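Local structure of GDSL-like Lipase (Parabacteroides distasonis, 3P94) at residues Gly155-Asp167 against Ile190-Thr202. The protein is probably a serine hydrolase of the GDSL lipase family, thought to cleave acyl esters such as those of lysophospholipids. Sequence-based numbering, arbitrary orientation.
Sequences GLTYVDYHSAMKD and IMEKIVLEAIHKT
Strand 157-159 runs nearly antiparallel to helix 190-202 (173°, axes 8.9 Å apart), bringing Val159 and Val195 opposite each other. Val159 straddles the helix surface: CG1, anti to its own backbone N (chi1 174°), meets Ile194 CG2 at 3.6 Å, while CG2 rests against Ala198 CB at 3.5 Å. The Tyr161 ring lies between Val159 CG1, toward the rim of one face, and Met191 on the other. Met191 CG lies 3.9 Å from the ring centroid in a CH-pi contact, and the bend at chi3 (70°) brings CE back to Tyr161 CE2; the selenium of this selenomethionine stands farther off, almost on the ring normal, in a distant Met-aromatic contact. Strand 157-159 is an edge strand of the parallel, flavodoxin-like sheet of the SGNH hydrolases, bonded through its backbone to strand 116-120, and the C-terminal helix runs back along it. Replacing Tyr161 by alanine is likely to deprive Met191 of its aromatic platform and open a gap beside Val195, whose CB lies 3.3 Å from Tyr161 OH. Ala164 CB touches Ile194 CD1, and Met165, also selenomethionine, sets SE 3.7 Å from Met191 CG. At the far end of the strand the hydroxyls of Thr157 and Thr202 approach to 2.8 Å (OG1 to OG1), and Thr202 OG1 donates to Ala198 O at 2.6 Å.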
loop_
_atom_site.group_PDB
_atom_site.type_symbol
_atom_site.label_atom_id
_atom_site.label_comp_id
_atom_site.label_asym_id
_atom_site.label_seq_id
_atom_site.Cartn_x
_atom_site.Cartn_y
_atom_site.Cartn_z
ATOM N N GLY A 155 -8.900 -5.484 15.547
ATOM C CA GLY A 155 -9.614 -4.209 15.576
ATOM C C GLY A 155 -9.049 -3.139 14.657
ATOM O O GLY A 155 -9.094 -1.952 14.985
ATOM N N LEU A 156 -8.496 -3.557 13.509
ATOM C CA LEU A 156 -7.936 -2.649 12.508
ATOM C C LEU A 156 -8.936 -2.456 11.373
ATOM O O LEU A 156 -9.707 -3.368 11.071
ATOM C CB LEU A 156 -6.587 -3.168 11.961
ATOM C CG LEU A 156 -5.516 -3.623 12.971
ATOM C CD1 LEU A 156 -4.312 -4.200 12.248
ATOM C CD2 LEU A 156 -5.087 -2.483 13.903
ATOM N N THR A 157 -8.936 -1.273 10.754
ATOM C CA THR A 157 -9.824 -0.958 9.634
ATOM C C THR A 157 -9.297 -1.646 8.356
ATOM O O THR A 157 -8.090 -1.597 8.089
ATOM C CB THR A 157 -9.914 0.577 9.459
ATOM O OG1 THR A 157 -10.476 1.141 10.641
ATOM C CG2 THR A 157 -10.747 0.991 8.243
ATOM N N TYR A 158 -10.201 -2.285 7.581
ATOM C CA TYR A 158 -9.852 -2.920 6.307
ATOM C C TYR A 158 -10.530 -2.144 5.172
ATOM O O TYR A 158 -11.742 -1.928 5.211
ATOM C CB TYR A 158 -10.245 -4.410 6.295
ATOM C CG TYR A 158 -9.912 -5.141 5.006
ATOM C CD1 TYR A 158 -8.606 -5.536 4.722
ATOM C CD2 TYR A 158 -10.914 -5.492 4.099
ATOM C CE1 TYR A 158 -8.298 -6.227 3.548
ATOM C CE2 TYR A 158 -10.622 -6.196 2.932
ATOM C CZ TYR A 158 -9.314 -6.565 2.663
ATOM O OH TYR A 158 -9.033 -7.277 1.523
ATOM N N VAL A 159 -9.740 -1.682 4.200
ATOM C CA VAL A 159 -10.215 -0.905 3.054
ATOM C C VAL A 159 -10.337 -1.864 1.876
ATOM O O VAL A 159 -9.318 -2.328 1.348
ATOM C CB VAL A 159 -9.271 0.301 2.765
ATOM C CG1 VAL A 159 -9.660 1.032 1.492
ATOM C CG2 VAL A 159 -9.246 1.269 3.936
ATOM N N ASP A 160 -11.580 -2.174 1.475
ATOM C CA ASP A 160 -11.810 -3.128 0.400
ATOM C C ASP A 160 -11.907 -2.459 -0.985
ATOM O O ASP A 160 -12.992 -2.353 -1.590
ATOM C CB ASP A 160 -13.043 -3.994 0.687
ATOM C CG ASP A 160 -13.162 -5.250 -0.169
ATOM O OD1 ASP A 160 -12.262 -5.494 -1.005
ATOM O OD2 ASP A 160 -14.133 -5.998 0.018
ATOM N N TYR A 161 -10.739 -2.100 -1.528
ATOM C CA TYR A 161 -10.654 -1.592 -2.896
ATOM C C TYR A 161 -11.019 -2.682 -3.898
ATOM O O TYR A 161 -11.657 -2.404 -4.911
ATOM C CB TYR A 161 -9.216 -1.153 -3.223
ATOM C CG TYR A 161 -8.636 0.019 -2.469
ATOM C CD1 TYR A 161 -9.388 1.166 -2.242
ATOM C CD2 TYR A 161 -7.285 0.053 -2.136
ATOM C CE1 TYR A 161 -8.828 2.288 -1.631
ATOM C CE2 TYR A 161 -6.713 1.168 -1.535
ATOM C CZ TYR A 161 -7.487 2.285 -1.287
ATOM O OH TYR A 161 -6.918 3.379 -0.693
ATOM N N HIS A 162 -10.532 -3.914 -3.632
ATOM C CA HIS A 162 -10.628 -5.097 -4.495
ATOM C C HIS A 162 -12.067 -5.410 -4.934
ATOM O O HIS A 162 -12.297 -5.535 -6.138
ATOM C CB HIS A 162 -9.992 -6.327 -3.798
ATOM C CG HIS A 162 -9.775 -7.492 -4.722
ATOM N ND1 HIS A 162 -10.823 -8.309 -5.115
ATOM C CD2 HIS A 162 -8.635 -7.937 -5.305
ATOM C CE1 HIS A 162 -10.292 -9.213 -5.929
ATOM N NE2 HIS A 162 -8.980 -9.038 -6.068
ATOM N N SER A 163 -13.031 -5.520 -3.991
ATOM C CA SER A 163 -14.422 -5.822 -4.349
ATOM C C SER A 163 -15.062 -4.717 -5.206
ATOM O O SER A 163 -15.893 -5.015 -6.075
ATOM C CB SER A 163 -15.264 -6.058 -3.101
ATOM O OG SER A 163 -14.751 -7.161 -2.369
ATOM N N ALA A 164 -14.661 -3.457 -4.973
ATOM C CA ALA A 164 -15.178 -2.294 -5.696
ATOM C C ALA A 164 -14.607 -2.153 -7.113
ATOM O O ALA A 164 -15.204 -1.455 -7.938
ATOM C CB ALA A 164 -14.870 -1.030 -4.912
HETATM N N MSE A 165 -13.449 -2.769 -7.396
HETATM C CA MSE A 165 -12.787 -2.572 -8.691
HETATM C C MSE A 165 -12.637 -3.828 -9.566
HETATM O O MSE A 165 -12.342 -3.684 -10.757
HETATM C CB MSE A 165 -11.378 -1.988 -8.447
HETATM C CG MSE A 165 -11.396 -0.642 -7.735
HETATM SE SE MSE A 165 -9.627 -0.130 -7.120
HETATM C CE MSE A 165 -8.974 0.639 -8.787
ATOM N N LYS A 166 -12.799 -5.042 -9.001
ATOM C CA LYS A 166 -12.565 -6.283 -9.761
ATOM C C LYS A 166 -13.561 -6.503 -10.909
ATOM O O LYS A 166 -14.704 -6.064 -10.832
ATOM C CB LYS A 166 -12.580 -7.510 -8.827
ATOM C CG LYS A 166 -13.921 -7.776 -8.138
ATOM C CD LYS A 166 -13.856 -8.944 -7.184
ATOM C CE LYS A 166 -15.201 -9.210 -6.558
ATOM N NZ LYS A 166 -15.134 -10.343 -5.593
ATOM N N ASP A 167 -13.098 -7.191 -11.976
ATOM C CA ASP A 167 -13.931 -7.626 -13.098
ATOM C C ASP A 167 -14.220 -9.123 -12.888
ATOM O O ASP A 167 -13.865 -9.662 -11.829
ATOM C CB ASP A 167 -13.283 -7.318 -14.471
ATOM C CG ASP A 167 -11.921 -7.945 -14.733
ATOM O OD1 ASP A 167 -11.544 -8.891 -14.001
ATOM O OD2 ASP A 167 -11.246 -7.510 -15.683
ATOM N N ILE A 190 -12.252 6.006 -7.423
ATOM C CA ILE A 190 -12.986 4.951 -6.690
ATOM C C ILE A 190 -12.278 4.748 -5.341
ATOM O O ILE A 190 -12.911 4.750 -4.286
ATOM C CB ILE A 190 -13.082 3.613 -7.504
ATOM C CG1 ILE A 190 -14.060 3.750 -8.690
ATOM C CG2 ILE A 190 -13.471 2.406 -6.597
ATOM C CD1 ILE A 190 -13.989 2.651 -9.694
HETATM N N MSE A 191 -10.955 4.609 -5.392
HETATM C CA MSE A 191 -10.116 4.413 -4.213
HETATM C C MSE A 191 -10.224 5.571 -3.223
HETATM O O MSE A 191 -10.373 5.323 -2.022
HETATM C CB MSE A 191 -8.658 4.218 -4.627
HETATM C CG MSE A 191 -8.411 2.891 -5.330
HETATM SE SE MSE A 191 -6.678 2.912 -6.179
HETATM C CE MSE A 191 -5.565 2.870 -4.650
ATOM N N GLU A 192 -10.164 6.827 -3.718
ATOM C CA GLU A 192 -10.252 8.039 -2.913
ATOM C C GLU A 192 -11.523 8.040 -2.043
ATOM O O GLU A 192 -11.415 8.295 -0.847
ATOM C CB GLU A 192 -10.200 9.283 -3.816
ATOM C CG GLU A 192 -10.454 10.600 -3.094
ATOM C CD GLU A 192 -10.390 11.858 -3.941
ATOM O OE1 GLU A 192 -9.978 11.782 -5.121
ATOM O OE2 GLU A 192 -10.739 12.933 -3.405
ATOM N N LYS A 193 -12.697 7.733 -2.637
ATOM C CA LYS A 193 -13.985 7.705 -1.945
ATOM C C LYS A 193 -13.979 6.690 -0.804
ATOM O O LYS A 193 -14.371 7.035 0.305
ATOM C CB LYS A 193 -15.126 7.411 -2.943
ATOM C CG LYS A 193 -16.521 7.529 -2.344
ATOM C CD LYS A 193 -17.585 7.240 -3.373
ATOM N N ILE A 194 -13.484 5.466 -1.058
ATOM C CA ILE A 194 -13.448 4.374 -0.080
ATOM C C ILE A 194 -12.451 4.663 1.067
ATOM O O ILE A 194 -12.801 4.475 2.233
ATOM C CB ILE A 194 -13.117 3.030 -0.798
ATOM C CG1 ILE A 194 -14.215 2.679 -1.830
ATOM C CG2 ILE A 194 -12.933 1.876 0.217
ATOM C CD1 ILE A 194 -13.793 1.686 -2.848
ATOM N N VAL A 195 -11.222 5.108 0.741
ATOM C CA VAL A 195 -10.200 5.354 1.764
ATOM C C VAL A 195 -10.551 6.586 2.616
ATOM O O VAL A 195 -10.268 6.572 3.812
ATOM C CB VAL A 195 -8.758 5.411 1.178
ATOM C CG1 VAL A 195 -8.454 6.734 0.458
ATOM C CG2 VAL A 195 -7.713 5.108 2.243
ATOM N N LEU A 196 -11.187 7.625 2.029
ATOM C CA LEU A 196 -11.568 8.807 2.808
ATOM C C LEU A 196 -12.612 8.443 3.866
ATOM O O LEU A 196 -12.521 8.921 4.990
ATOM C CB LEU A 196 -12.090 9.949 1.927
ATOM C CG LEU A 196 -11.039 10.772 1.156
ATOM C CD1 LEU A 196 -11.722 11.762 0.251
ATOM C CD2 LEU A 196 -10.067 11.490 2.097
ATOM N N GLU A 197 -13.574 7.577 3.508
ATOM C CA GLU A 197 -14.632 7.108 4.414
ATOM C C GLU A 197 -14.006 6.270 5.548
ATOM O O GLU A 197 -14.380 6.446 6.701
ATOM C CB GLU A 197 -15.669 6.290 3.627
ATOM C CG GLU A 197 -17.036 6.195 4.281
ATOM C CD GLU A 197 -18.130 5.596 3.413
ATOM O OE1 GLU A 197 -18.069 5.752 2.170
ATOM O OE2 GLU A 197 -19.069 4.994 3.982
ATOM N N ALA A 198 -13.029 5.401 5.218
ATOM C CA ALA A 198 -12.324 4.571 6.202
ATOM C C ALA A 198 -11.486 5.424 7.173
ATOM O O ALA A 198 -11.536 5.186 8.375
ATOM C CB ALA A 198 -11.436 3.567 5.497
ATOM N N ILE A 199 -10.748 6.431 6.655
ATOM C CA ILE A 199 -9.919 7.327 7.476
ATOM C C ILE A 199 -10.800 8.148 8.430
ATOM O O ILE A 199 -10.477 8.234 9.617
ATOM C CB ILE A 199 -9.005 8.233 6.594
ATOM C CG1 ILE A 199 -7.854 7.405 5.969
ATOM C CG2 ILE A 199 -8.439 9.438 7.373
ATOM C CD1 ILE A 199 -7.216 8.022 4.702
ATOM N N HIS A 200 -11.900 8.750 7.923
ATOM C CA HIS A 200 -12.785 9.596 8.730
ATOM C C HIS A 200 -13.490 8.799 9.843
ATOM O O HIS A 200 -13.763 9.373 10.887
ATOM C CB HIS A 200 -13.804 10.353 7.859
ATOM C CG HIS A 200 -13.179 11.293 6.862
ATOM N ND1 HIS A 200 -13.849 11.662 5.703
ATOM C CD2 HIS A 200 -11.955 11.875 6.858
ATOM C CE1 HIS A 200 -13.022 12.459 5.047
ATOM N NE2 HIS A 200 -11.867 12.610 5.697
ATOM N N LYS A 201 -13.723 7.488 9.651
ATOM C CA LYS A 201 -14.334 6.646 10.676
ATOM C C LYS A 201 -13.274 6.170 11.707
ATOM O O LYS A 201 -13.632 5.977 12.865
ATOM C CB LYS A 201 -15.121 5.463 10.052
ATOM C CG LYS A 201 -14.314 4.299 9.475
ATOM N N THR A 202 -11.985 6.050 11.304
ATOM C CA THR A 202 -10.864 5.586 12.137
ATOM C C THR A 202 -10.138 6.722 12.890
ATOM O O THR A 202 -9.752 6.534 14.046
ATOM C CB THR A 202 -9.839 4.841 11.243
ATOM O OG1 THR A 202 -10.523 3.904 10.417
ATOM C CG2 THR A 202 -8.745 4.110 12.040
#